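PKS (PDB 4OQJ) probably catalyses carbon–carbon bond formation between acyl chains and carrier-protein-bound extender units, as a ketosynthase domain of the oxazolomycin polyketide synthase. Local coordinates at residues Pro464-Leu469 / Val678-Phe683; Leu477-Ala482 / Thr696-Arg701; Ala482-Ala487 / Leu526-Gly531; Arg492-Ser497 / Val692-Tyr697. One frame throughout, in Å; residues are numbered along the deposited sequence.

How the contacts relate
Strand 465-471 opens contact 1, helix 474-490 then supplies the first halves of contacts 2 and 3, and residues 492-497 begin contact 4. Contact 3 is the first to close, at 526-531, and lies nested within the loops of contacts 1 and 2, whereas it crosses contact 4. Contact 1 closes at 678-683 and crosses contacts 2 and 4. The last two close on overlapping residues, contact 4 at 692-697 and contact 2 at 696-701. Contact 1 ties a small antiparallel sheet to helix 680-684, contact 3 pairs helices 474-490 and 521-530, and contacts 2 and 4 fasten the late segment 692-701. L469 packs on L484, joining contacts 1 and 3.

Contact 1: residues Pro464-Leu469 / Val678-Phe683; sequences PRLLVL and VDWTVF
D679 OD1 accepts from V682 N, 3.3 Å away, with an N-H···O angle of 163°, and more weakly from T681 N, so capping the short helix whose first residue, W680, packs on L466 and V468. The pairing joins strand 465-471, an outer strand of a three-stranded antiparallel sheet consistent with the linker subdomain that flanks the ketosynthase in modular synthases, to the short helix 680-684, which follows helix 660-673. Both L466 and V468 direct their side chains at the indole, while L467 between them faces the other side of the sheet, toward A500. L466 has CG anti to the backbone N (chi1 178°), which carries CD2 outward to the indole edge, 3.8 Å from W680 CH2. V468 approaches the same six-membered ring obliquely, its CG1 4.0 Å from W680 CZ2.

The ring is also gripped from within its own segment: V678 CG1 sits over the centre of one face, 3.5 Å above the plane, and F683 CE2 lies at the edge. W672 meets W680 edge-to-face. R465 forms a salt bridge with E687 through its NH2. The helical turn itself is closed by F683 N donating to D679 O at 2.9 Å.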
loop_
_atom_site.group_PDB
_atom_site.type_symbol
_atom_site.label_atom_id
_atom_site.label_comp_id
_atom_site.label_asym_id
_atom_site.label_seq_id
_atom_site.Cartn_x
_atom_site.Cartn_y
_atom_site.Cartn_z
ATOM N N PRO A 464 -16.429 -22.750 38.349
ATOM C CA PRO A 464 -17.078 -23.127 37.087
ATOM C C PRO A 464 -17.098 -21.973 36.088
ATOM O O PRO A 464 -16.896 -20.826 36.473
ATOM C CB PRO A 464 -18.496 -23.505 37.511
ATOM C CG PRO A 464 -18.737 -22.732 38.775
ATOM C CD PRO A 464 -17.394 -22.637 39.461
ATOM N N ARG A 465 -17.342 -22.294 34.824
ATOM C CA ARG A 465 -17.361 -21.306 33.752
ATOM C C ARG A 465 -18.476 -21.624 32.788
ATOM O O ARG A 465 -18.858 -22.778 32.620
ATOM C CB ARG A 465 -16.023 -21.278 32.997
ATOM C CG ARG A 465 -14.859 -20.754 33.807
ATOM C CD ARG A 465 -14.968 -19.259 34.029
ATOM N NE ARG A 465 -13.914 -18.744 34.902
ATOM C CZ ARG A 465 -13.589 -17.458 35.004
ATOM N NH1 ARG A 465 -14.230 -16.543 34.286
ATOM N NH2 ARG A 465 -12.619 -17.084 35.824
ATOM N N LEU A 466 -18.990 -20.583 32.157
ATOM C CA LEU A 466 -19.992 -20.720 31.124
ATOM C C LEU A 466 -19.315 -20.667 29.762
ATOM O O LEU A 466 -18.725 -19.654 29.414
ATOM C CB LEU A 466 -21.038 -19.596 31.234
ATOM C CG LEU A 466 -22.134 -19.614 30.169
ATOM C CD1 LEU A 466 -22.986 -20.879 30.303
ATOM C CD2 LEU A 466 -22.989 -18.375 30.265
ATOM N N LEU A 467 -19.415 -21.752 29.003
ATOM C CA LEU A 467 -18.917 -21.805 27.629
ATOM C C LEU A 467 -20.051 -21.524 26.652
ATOM O O LEU A 467 -21.099 -22.164 26.730
ATOM C CB LEU A 467 -18.308 -23.175 27.343
ATOM C CG LEU A 467 -17.238 -23.657 28.321
ATOM C CD1 LEU A 467 -16.663 -24.982 27.837
ATOM C CD2 LEU A 467 -16.135 -22.615 28.481
ATOM N N VAL A 468 -19.855 -20.568 25.746
ATOM C CA VAL A 468 -20.898 -20.234 24.779
ATOM C C VAL A 468 -20.396 -20.453 23.345
ATOM O O VAL A 468 -19.236 -20.191 23.023
ATOM C CB VAL A 468 -21.411 -18.789 24.982
ATOM C CG1 VAL A 468 -22.063 -18.654 26.362
ATOM C CG2 VAL A 468 -20.294 -17.772 24.796
ATOM N N LEU A 469 -21.268 -21.016 22.516
ATOM C CA LEU A 469 -20.974 -21.281 21.112
ATOM C C LEU A 469 -22.129 -20.756 20.288
ATOM O O LEU A 469 -23.284 -20.836 20.715
ATOM C CB LEU A 469 -20.794 -22.781 20.846
ATOM C CG LEU A 469 -19.474 -23.465 21.201
ATOM C CD1 LEU A 469 -19.272 -23.537 22.694
ATOM C CD2 LEU A 469 -19.467 -24.868 20.617
ATOM N N VAL A 678 -26.319 -10.076 26.315
ATOM C CA VAL A 678 -25.299 -10.076 27.358
ATOM C C VAL A 678 -24.125 -9.235 26.886
ATOM O O VAL A 678 -23.674 -9.367 25.756
ATOM C CB VAL A 678 -24.794 -11.489 27.708
ATOM C CG1 VAL A 678 -23.668 -11.416 28.741
ATOM C CG2 VAL A 678 -25.919 -12.353 28.217
ATOM N N ASP A 679 -23.634 -8.367 27.752
ATOM C CA ASP A 679 -22.445 -7.613 27.439
ATOM C C ASP A 679 -21.278 -8.361 28.046
ATOM O O ASP A 679 -20.974 -8.209 29.224
ATOM C CB ASP A 679 -22.527 -6.185 27.970
ATOM C CG ASP A 679 -21.369 -5.328 27.490
ATOM O OD1 ASP A 679 -20.293 -5.891 27.177
ATOM O OD2 ASP A 679 -21.535 -4.093 27.425
ATOM N N TRP A 680 -20.625 -9.176 27.228
ATOM C CA TRP A 680 -19.578 -10.055 27.728
ATOM C C TRP A 680 -18.350 -9.278 28.187
ATOM O O TRP A 680 -17.586 -9.770 29.010
ATOM C CB TRP A 680 -19.203 -11.068 26.661
ATOM C CG TRP A 680 -20.293 -12.029 26.418
ATOM C CD1 TRP A 680 -21.059 -12.120 25.302
ATOM C CD2 TRP A 680 -20.764 -13.043 27.321
ATOM N NE1 TRP A 680 -21.972 -13.138 25.442
ATOM C CE2 TRP A 680 -21.815 -13.718 26.677
ATOM C CE3 TRP A 680 -20.397 -13.445 28.614
ATOM C CZ2 TRP A 680 -22.515 -14.770 27.278
ATOM C CZ3 TRP A 680 -21.088 -14.497 29.210
ATOM C CH2 TRP A 680 -22.136 -15.141 28.542
ATOM N N THR A 681 -18.170 -8.063 27.676
ATOM C CA THR A 681 -17.073 -7.220 28.138
ATOM C C THR A 681 -17.295 -6.832 29.584
ATOM O O THR A 681 -16.383 -6.940 30.416
ATOM C CB THR A 681 -16.909 -5.957 27.273
ATOM O OG1 THR A 681 -16.531 -6.353 25.957
ATOM C CG2 THR A 681 -15.825 -5.048 27.837
ATOM N N VAL A 682 -18.510 -6.404 29.904
ATOM C CA VAL A 682 -18.826 -6.079 31.291
ATOM C C VAL A 682 -18.775 -7.342 32.151
ATOM O O VAL A 682 -18.294 -7.326 33.285
ATOM C CB VAL A 682 -20.216 -5.420 31.427
ATOM C CG1 VAL A 682 -20.529 -5.138 32.896
ATOM C CG2 VAL A 682 -20.268 -4.129 30.626
ATOM N N PHE A 683 -19.282 -8.443 31.614
ATOM C CA PHE A 683 -19.303 -9.691 32.361
ATOM C C PHE A 683 -17.908 -10.125 32.830
ATOM O O PHE A 683 -17.758 -10.636 33.942
ATOM C CB PHE A 683 -19.916 -10.793 31.508
ATOM C CG PHE A 683 -20.107 -12.077 32.239
ATOM C CD1 PHE A 683 -21.118 -12.204 33.183
ATOM C CD2 PHE A 683 -19.285 -13.157 31.989
ATOM C CE1 PHE A 683 -21.304 -13.389 33.860
ATOM C CE2 PHE A 683 -19.467 -14.356 32.668
ATOM C CZ PHE A 683 -20.479 -14.467 33.600
#

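Contact 2: residues Leu477-Ala482 / Thr696-Arg701; sequences LDTATA and TYPFER
Residues 477-482 of helix 474-490 meet an irregular, largely extended chain here, the backbones coming nearest at A480 and P698, whose CA atoms are 6.3 Å apart. P698 is the centre of an inverse gamma turn, with a weak bond from F699 N to Y697 O at 3.0 Å, and this bend presents its ring to the helix. The contact is wholly apolar: T479 CG2 touches P698 CB at 3.6 Å, A480 CB lies 4.1 Å from P698 CD, and P698 CG rests near the helix backbone, 4.0 Å from A480 N. The methyl of T479 is held anti to the backbone N, which leaves OG1 (chi1 -59°) beside that N and able to bond to A475 O one turn back. T479 and P698 lie alongside each other, pointing opposite ways.

P698 belongs to the YPF sequence of the segment that in modular synthases probably runs from the linker back onto the ketosynthase. P698 CD, the atom that meets A480 CB, also lies over one face of the Y697 ring, 3.5 Å above it and offset toward the rim. Y697 OH bonds to N472 N, and F699 meets Y115 edge-to-face. Within the helix, L477 O is gripped twice, by T481 OG1 at 2.7 Å and T481 N at 2.9 Å, which arrive from opposite faces of the carbonyl plane.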
loop_
_atom_site.group_PDB
_atom_site.type_symbol
_atom_site.label_atom_id
_atom_site.label_comp_id
_atom_site.label_asym_id
_atom_site.label_seq_id
_atom_site.Cartn_x
_atom_site.Cartn_y
_atom_site.Cartn_z
ATOM N N LEU A 477 -23.251 -25.276 14.083
ATOM C CA LEU A 477 -23.201 -25.291 15.548
ATOM C C LEU A 477 -22.765 -26.667 16.060
ATOM O O LEU A 477 -21.889 -26.772 16.931
ATOM C CB LEU A 477 -24.564 -24.907 16.137
ATOM C CG LEU A 477 -24.657 -24.802 17.663
ATOM C CD1 LEU A 477 -23.778 -23.676 18.176
ATOM C CD2 LEU A 477 -26.106 -24.601 18.093
ATOM N N ASP A 478 -23.345 -27.724 15.499
ATOM C CA ASP A 478 -22.938 -29.082 15.871
ATOM C C ASP A 478 -21.464 -29.340 15.565
ATOM O O ASP A 478 -20.741 -29.885 16.411
ATOM C CB ASP A 478 -23.817 -30.120 15.169
ATOM C CG ASP A 478 -25.213 -30.211 15.773
ATOM O OD1 ASP A 478 -25.401 -29.772 16.932
ATOM O OD2 ASP A 478 -26.130 -30.717 15.087
ATOM N N THR A 479 -21.008 -28.941 14.372
ATOM C CA THR A 479 -19.617 -29.144 14.011
ATOM C C THR A 479 -18.706 -28.364 14.936
ATOM O O THR A 479 -17.677 -28.878 15.379
ATOM C CB THR A 479 -19.330 -28.716 12.543
ATOM O OG1 THR A 479 -20.163 -29.463 11.645
ATOM C CG2 THR A 479 -17.875 -28.942 12.178
ATOM N N ALA A 480 -19.063 -27.108 15.206
ATOM C CA ALA A 480 -18.255 -26.274 16.093
ATOM C C ALA A 480 -18.181 -26.883 17.494
ATOM O O ALA A 480 -17.130 -26.832 18.146
ATOM C CB ALA A 480 -18.816 -24.857 16.159
ATOM N N THR A 481 -19.301 -27.439 17.955
ATOM C CA THR A 481 -19.346 -28.130 19.246
ATOM C C THR A 481 -18.402 -29.344 19.267
ATOM O O THR A 481 -17.617 -29.521 20.207
ATOM C CB THR A 481 -20.771 -28.574 19.570
ATOM O OG1 THR A 481 -21.638 -27.433 19.554
ATOM C CG2 THR A 481 -20.839 -29.259 20.967
ATOM N N ALA A 482 -18.468 -30.170 18.228
ATOM C CA ALA A 482 -17.557 -31.314 18.112
ATOM C C ALA A 482 -16.098 -30.858 18.049
ATOM O O ALA A 482 -15.241 -31.419 18.731
ATOM C CB ALA A 482 -17.909 -32.138 16.892
ATOM N N THR A 696 -11.627 -22.697 14.619
ATOM C CA THR A 696 -12.231 -21.587 13.892
ATOM C C THR A 696 -13.527 -22.054 13.234
ATOM O O THR A 696 -13.854 -23.243 13.277
ATOM C CB THR A 696 -11.229 -21.012 12.868
ATOM O OG1 THR A 696 -10.674 -22.061 12.044
ATOM C CG2 THR A 696 -10.098 -20.353 13.613
ATOM N N TYR A 697 -14.284 -21.116 12.677
ATOM C CA TYR A 697 -15.648 -21.365 12.229
ATOM C C TYR A 697 -15.737 -22.452 11.143
ATOM O O TYR A 697 -14.907 -22.492 10.227
ATOM C CB TYR A 697 -16.269 -20.061 11.702
ATOM C CG TYR A 697 -17.765 -20.175 11.479
ATOM C CD1 TYR A 697 -18.659 -19.916 12.510
ATOM C CD2 TYR A 697 -18.281 -20.571 10.249
ATOM C CE1 TYR A 697 -20.026 -20.033 12.321
ATOM C CE2 TYR A 697 -19.657 -20.685 10.047
ATOM C CZ TYR A 697 -20.524 -20.416 11.097
ATOM O OH TYR A 697 -21.896 -20.537 10.929
ATOM N N PRO A 698 -16.741 -23.353 11.249
ATOM C CA PRO A 698 -16.904 -24.397 10.227
ATOM C C PRO A 698 -17.727 -23.891 9.037
ATOM O O PRO A 698 -18.908 -24.211 8.890
ATOM C CB PRO A 698 -17.622 -25.510 10.983
ATOM C CG PRO A 698 -18.435 -24.792 12.004
ATOM C CD PRO A 698 -17.622 -23.581 12.409
ATOM N N PHE A 699 -17.084 -23.094 8.190
ATOM C CA PHE A 699 -17.745 -22.474 7.055
ATOM C C PHE A 699 -18.491 -23.505 6.235
ATOM O O PHE A 699 -17.967 -24.578 5.972
ATOM C CB PHE A 699 -16.728 -21.761 6.168
ATOM C CG PHE A 699 -15.963 -20.685 6.875
ATOM C CD1 PHE A 699 -16.549 -19.458 7.140
ATOM C CD2 PHE A 699 -14.659 -20.907 7.279
ATOM C CE1 PHE A 699 -15.831 -18.451 7.781
ATOM C CE2 PHE A 699 -13.949 -19.922 7.930
ATOM C CZ PHE A 699 -14.524 -18.702 8.183
ATOM N N GLU A 700 -19.714 -23.189 5.827
ATOM C CA GLU A 700 -20.480 -24.141 5.028
ATOM C C GLU A 700 -19.798 -24.325 3.682
ATOM O O GLU A 700 -19.450 -23.343 3.032
ATOM C CB GLU A 700 -21.926 -23.665 4.837
ATOM C CG GLU A 700 -22.852 -24.768 4.320
ATOM C CD GLU A 700 -24.308 -24.539 4.676
ATOM O OE1 GLU A 700 -24.587 -24.202 5.848
ATOM O OE2 GLU A 700 -25.169 -24.707 3.785
ATOM N N ARG A 701 -19.588 -25.570 3.269
ATOM C CA ARG A 701 -18.918 -25.832 1.988
ATOM C C ARG A 701 -19.882 -25.769 0.804
ATOM O O ARG A 701 -20.183 -26.795 0.188
ATOM C CB ARG A 701 -18.239 -27.204 1.990
ATOM C CG ARG A 701 -17.121 -27.378 2.995
ATOM C CD ARG A 701 -16.685 -28.847 3.070
ATOM N NE ARG A 701 -16.055 -29.314 1.833
ATOM C CZ ARG A 701 -16.671 -29.981 0.859
ATOM N NH1 ARG A 701 -17.959 -30.290 0.948
ATOM N NH2 ARG A 701 -15.988 -30.350 -0.217
#

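Contact 3: residues Ala482-Ala487 / Leu526-Gly531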
loop_
_atom_site.group_PDB
_atom_site.type_symbol
_atom_site.label_atom_id
_atom_site.label_comp_id
_atom_site.label_asym_id
_atom_site.label_seq_id
_atom_site.Cartn_x
_atom_site.Cartn_y
_atom_site.Cartn_z
ATOM N N ALA A 482 -18.468 -30.170 18.228
ATOM C CA ALA A 482 -17.557 -31.314 18.112
ATOM C C ALA A 482 -16.098 -30.858 18.049
ATOM O O ALA A 482 -15.241 -31.419 18.731
ATOM C CB ALA A 482 -17.909 -32.138 16.892
ATOM N N ASP A 483 -15.814 -29.830 17.248
ATOM C CA ASP A 483 -14.461 -29.283 17.152
ATOM C C ASP A 483 -13.930 -28.811 18.503
ATOM O O ASP A 483 -12.764 -29.039 18.832
ATOM C CB ASP A 483 -14.401 -28.093 16.171
ATOM C CG ASP A 483 -14.566 -28.502 14.704
ATOM O OD1 ASP A 483 -14.436 -29.705 14.378
ATOM O OD2 ASP A 483 -14.818 -27.597 13.868
ATOM N N LEU A 484 -14.754 -28.080 19.254
ATOM C CA LEU A 484 -14.311 -27.564 20.547
ATOM C C LEU A 484 -14.073 -28.722 21.506
ATOM O O LEU A 484 -13.088 -28.738 22.244
ATOM C CB LEU A 484 -15.341 -26.601 21.150
ATOM C CG LEU A 484 -14.933 -26.023 22.512
ATOM C CD1 LEU A 484 -13.658 -25.213 22.398
ATOM C CD2 LEU A 484 -16.048 -25.179 23.129
ATOM N N ALA A 485 -14.997 -29.675 21.497
ATOM C CA ALA A 485 -14.870 -30.887 22.314
ATOM C C ALA A 485 -13.536 -31.556 22.053
ATOM O O ALA A 485 -12.785 -31.856 22.982
ATOM C CB ALA A 485 -15.991 -31.837 22.019
ATOM N N ARG A 486 -13.247 -31.753 20.767
ATOM C CA ARG A 486 -12.013 -32.384 20.331
ATOM C C ARG A 486 -10.813 -31.582 20.790
ATOM O O ARG A 486 -9.854 -32.138 21.310
ATOM C CB ARG A 486 -12.002 -32.532 18.803
ATOM C CG ARG A 486 -10.831 -33.352 18.241
ATOM C CD ARG A 486 -10.937 -33.557 16.717
ATOM N NE ARG A 486 -12.305 -33.869 16.284
ATOM C CZ ARG A 486 -13.098 -33.043 15.600
ATOM N NH1 ARG A 486 -12.680 -31.832 15.234
ATOM N NH2 ARG A 486 -14.327 -33.434 15.273
ATOM N N ALA A 487 -10.852 -30.268 20.600
ATOM C CA ALA A 487 -9.708 -29.443 20.982
ATOM C C ALA A 487 -9.502 -29.497 22.504
ATOM O O ALA A 487 -8.371 -29.434 23.011
ATOM C CB ALA A 487 -9.905 -27.999 20.510
ATOM N N LEU A 526 -16.256 -33.714 27.658
ATOM C CA LEU A 526 -17.165 -34.837 27.671
ATOM C C LEU A 526 -18.602 -34.380 27.481
ATOM O O LEU A 526 -19.307 -34.896 26.608
ATOM C CB LEU A 526 -17.006 -35.617 28.977
ATOM C CG LEU A 526 -17.908 -36.834 29.112
ATOM C CD1 LEU A 526 -17.628 -37.851 28.019
ATOM C CD2 LEU A 526 -17.716 -37.441 30.474
ATOM N N ALA A 527 -19.019 -33.403 28.285
ATOM C CA ALA A 527 -20.362 -32.841 28.196
ATOM C C ALA A 527 -20.691 -32.389 26.778
ATOM O O ALA A 527 -21.770 -32.693 26.261
ATOM C CB ALA A 527 -20.508 -31.690 29.170
ATOM N N LEU A 528 -19.753 -31.687 26.141
ATOM C CA LEU A 528 -19.953 -31.196 24.780
ATOM C C LEU A 528 -20.076 -32.339 23.773
ATOM O O LEU A 528 -20.875 -32.271 22.831
ATOM C CB LEU A 528 -18.803 -30.258 24.375
ATOM C CG LEU A 528 -18.748 -28.943 25.157
ATOM C CD1 LEU A 528 -17.467 -28.175 24.865
ATOM C CD2 LEU A 528 -19.960 -28.090 24.830
ATOM N N ALA A 529 -19.296 -33.395 23.968
ATOM C CA ALA A 529 -19.367 -34.546 23.072
ATOM C C ALA A 529 -20.703 -35.288 23.213
ATOM O O ALA A 529 -21.269 -35.738 22.217
ATOM C CB ALA A 529 -18.215 -35.487 23.335
ATOM N N LEU A 530 -21.215 -35.387 24.438
ATOM C CA LEU A 530 -22.434 -36.164 24.698
ATOM C C LEU A 530 -23.708 -35.457 24.209
ATOM O O LEU A 530 -24.637 -36.105 23.717
ATOM C CB LEU A 530 -22.559 -36.476 26.195
ATOM C CG LEU A 530 -21.397 -37.229 26.872
ATOM C CD1 LEU A 530 -21.835 -37.892 28.172
ATOM C CD2 LEU A 530 -20.753 -38.246 25.937
ATOM N N GLY A 531 -23.754 -34.135 24.345
ATOM C CA GLY A 531 -24.885 -33.365 23.856
ATOM C C GLY A 531 -26.154 -33.616 24.648
ATOM O O GLY A 531 -27.264 -33.525 24.123
#
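L484 and A485 of helix 474-490 pack on L528 and A529 of helix 521-530, two helices that run roughly antiparallel. The axes of the short segments approach to 8.5 Å at a signed crossing angle of -149°, and the CA atoms of A485 and L528 come to 5.7 Å, the alanine on the first helix leaving its partner room to approach.

The interactions across the pair are apolar. A485 points its CB toward the second helix, 4.0 Å from L528 CB and 4.1 Å from A529 N, so the methyl sits almost on the opposing backbone. At one flank of this alanine the leucines meet obliquely, L484 CD2 lying 3.7 Å from L528 CD1. The leucines start differently: L484 has CG anti to the backbone N, while in L528 CG is anti to the carbonyl carbon (chi1 -67°), and both forks end beside each other.

The polar bonds among these residues run within each segment. R486 NH1 and D483 OD1 form a salt bridge at 2.9 Å. The carboxylate oxygen is met on its anti side, tilted out of the carboxylate plane, and the bond lies close to the guanidinium plane. A482 O lies over the centre of one guanidinium face, 4.0 Å above it. At the C-terminal end of helix 521-530 the chain leaves helical geometry at G531 with positive phi, after G531 N has bonded to A527 O at 3.1 Å.

L528 also packs on L516 of strand 512-518 and on T481 and L488, and L484 reaches L469 of strand 465-471, so the two helices lie together over one face of the three-stranded sheet.

Contact 4: residues Arg492-Ser497 / Val692-Tyr697; sequences RDLDLS and VPLPTY
The turn leading into helix 496-505 and the extended chain 692-697 come nearest at L494 and V692, whose CA atoms are 8.6 Å apart, so that side chains alone bridge the gap. L494 does nearly all the work on its side. Its CG is roughly anti to the carbonyl carbon (chi1 -82°) and the fork is sent across toward the extended chain, where CD2 meets V692 CG2 at 4.3 Å and CD1 meets L694 CD2 at 4.5 Å. The methyls thus touch two residues spaced two apart along an extended chain, while P693 between them packs on T277. These distances describe a loose hydrophobic contact, partly open to the surface.

The returning segment 692-697 runs between helix 474-490 on one hand and T277 and E119 on the other, a course probably shared by related modular synthases. It is secured along its length by polar bonds: V692 N to T502 OG1, P695 O to R507 NH2, and Y697 N to E119 OE1. L494 additionally packs on L488 of helix 474-490, and P695 on D483 and A487 of the same helix.

D495, directly after L494, is the N-cap of helix 496-505. Its OD1 accepts from S497 N at 3.2 Å with an N-H···O angle of 153°, the donor approaching from above the carboxylate plane. The first residue of that helix, L496, packs on R465 and L467 of strand 465-471.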
loop_
_atom_site.group_PDB
_atom_site.type_symbol
_atom_site.label_atom_id
_atom_site.label_comp_id
_atom_site.label_asym_id
_atom_site.label_seq_id
_atom_site.Cartn_x
_atom_site.Cartn_y
_atom_site.Cartn_z
ATOM N N ARG A 492 -5.136 -30.601 27.814
ATOM C CA ARG A 492 -5.651 -30.508 29.178
ATOM C C ARG A 492 -5.098 -29.274 29.894
ATOM O O ARG A 492 -5.700 -28.775 30.848
ATOM C CB ARG A 492 -5.302 -31.777 29.964
ATOM N N ASP A 493 -3.954 -28.785 29.417
ATOM C CA ASP A 493 -3.287 -27.628 30.013
ATOM C C ASP A 493 -4.042 -26.316 29.786
ATOM O O ASP A 493 -3.754 -25.321 30.450
ATOM C CB ASP A 493 -1.865 -27.496 29.455
ATOM N N LEU A 494 -4.986 -26.308 28.844
ATOM C CA LEU A 494 -5.802 -25.120 28.597
ATOM C C LEU A 494 -6.476 -24.688 29.887
ATOM O O LEU A 494 -6.967 -25.518 30.648
ATOM C CB LEU A 494 -6.863 -25.379 27.523
ATOM C CG LEU A 494 -6.445 -25.291 26.054
ATOM C CD1 LEU A 494 -7.566 -25.793 25.147
ATOM C CD2 LEU A 494 -6.069 -23.864 25.683
ATOM N N ASP A 495 -6.480 -23.386 30.140
ATOM C CA ASP A 495 -7.206 -22.830 31.274
ATOM C C ASP A 495 -8.678 -22.632 30.892
ATOM O O ASP A 495 -8.979 -21.930 29.932
ATOM C CB ASP A 495 -6.570 -21.507 31.701
ATOM C CG ASP A 495 -7.076 -21.014 33.038
ATOM O OD1 ASP A 495 -8.124 -21.506 33.514
ATOM O OD2 ASP A 495 -6.418 -20.125 33.617
ATOM N N LEU A 496 -9.597 -23.239 31.642
ATOM C CA LEU A 496 -11.027 -23.121 31.335
ATOM C C LEU A 496 -11.468 -21.657 31.227
ATOM O O LEU A 496 -12.324 -21.305 30.409
ATOM C CB LEU A 496 -11.863 -23.826 32.402
ATOM C CG LEU A 496 -13.359 -23.859 32.115
ATOM C CD1 LEU A 496 -13.642 -24.699 30.878
ATOM C CD2 LEU A 496 -14.135 -24.372 33.328
ATOM N N SER A 497 -10.870 -20.815 32.066
ATOM C CA SER A 497 -11.126 -19.381 32.067
ATOM C C SER A 497 -10.872 -18.777 30.697
ATOM O O SER A 497 -11.714 -18.066 30.137
ATOM C CB SER A 497 -10.236 -18.699 33.095
ATOM O OG SER A 497 -10.741 -18.901 34.395
ATOM N N VAL A 692 -6.881 -17.172 23.667
ATOM C CA VAL A 692 -6.082 -18.335 23.251
ATOM C C VAL A 692 -6.634 -18.938 21.966
ATOM O O VAL A 692 -7.841 -18.836 21.702
ATOM C CB VAL A 692 -6.045 -19.422 24.348
ATOM C CG1 VAL A 692 -5.418 -18.875 25.624
ATOM C CG2 VAL A 692 -7.459 -19.947 24.656
ATOM N N PRO A 693 -5.767 -19.588 21.172
ATOM C CA PRO A 693 -6.229 -20.249 19.946
ATOM C C PRO A 693 -7.231 -21.368 20.200
ATOM O O PRO A 693 -6.936 -22.289 20.954
ATOM C CB PRO A 693 -4.934 -20.815 19.340
ATOM C CG PRO A 693 -3.847 -20.021 19.936
ATOM C CD PRO A 693 -4.304 -19.680 21.320
ATOM N N LEU A 694 -8.404 -21.278 19.580
ATOM C CA LEU A 694 -9.402 -22.342 19.631
ATOM C C LEU A 694 -9.832 -22.615 18.196
ATOM O O LEU A 694 -9.477 -21.847 17.308
ATOM C CB LEU A 694 -10.594 -21.938 20.487
ATOM C CG LEU A 694 -10.291 -21.647 21.955
ATOM C CD1 LEU A 694 -11.480 -20.996 22.609
ATOM C CD2 LEU A 694 -9.935 -22.926 22.683
ATOM N N PRO A 695 -10.583 -23.705 17.954
ATOM C CA PRO A 695 -10.928 -23.973 16.552
ATOM C C PRO A 695 -11.718 -22.829 15.939
ATOM O O PRO A 695 -12.378 -22.091 16.668
ATOM C CB PRO A 695 -11.764 -25.248 16.627
ATOM C CG PRO A 695 -11.270 -25.944 17.889
ATOM C CD PRO A 695 -10.975 -24.817 18.848
ATOM N N THR A 696 -11.627 -22.697 14.619
ATOM C CA THR A 696 -12.231 -21.587 13.892
ATOM C C THR A 696 -13.527 -22.054 13.234
ATOM O O THR A 696 -13.854 -23.243 13.277
ATOM C CB THR A 696 -11.229 -21.012 12.868
ATOM O OG1 THR A 696 -10.674 -22.061 12.044
ATOM C CG2 THR A 696 -10.098 -20.353 13.613
ATOM N N TYR A 697 -14.284 -21.116 12.677
ATOM C CA TYR A 697 -15.648 -21.365 12.229
ATOM C C TYR A 697 -15.737 -22.452 11.143
ATOM O O TYR A 697 -14.907 -22.492 10.227
ATOM C CB TYR A 697 -16.269 -20.061 11.702
ATOM C CG TYR A 697 -17.765 -20.175 11.479
ATOM C CD1 TYR A 697 -18.659 -19.916 12.510
ATOM C CD2 TYR A 697 -18.281 -20.571 10.249
ATOM C CE1 TYR A 697 -20.026 -20.033 12.321
ATOM C CE2 TYR A 697 -19.657 -20.685 10.047
ATOM C CZ TYR A 697 -20.524 -20.416 11.097
ATOM O OH TYR A 697 -21.896 -20.537 10.929
#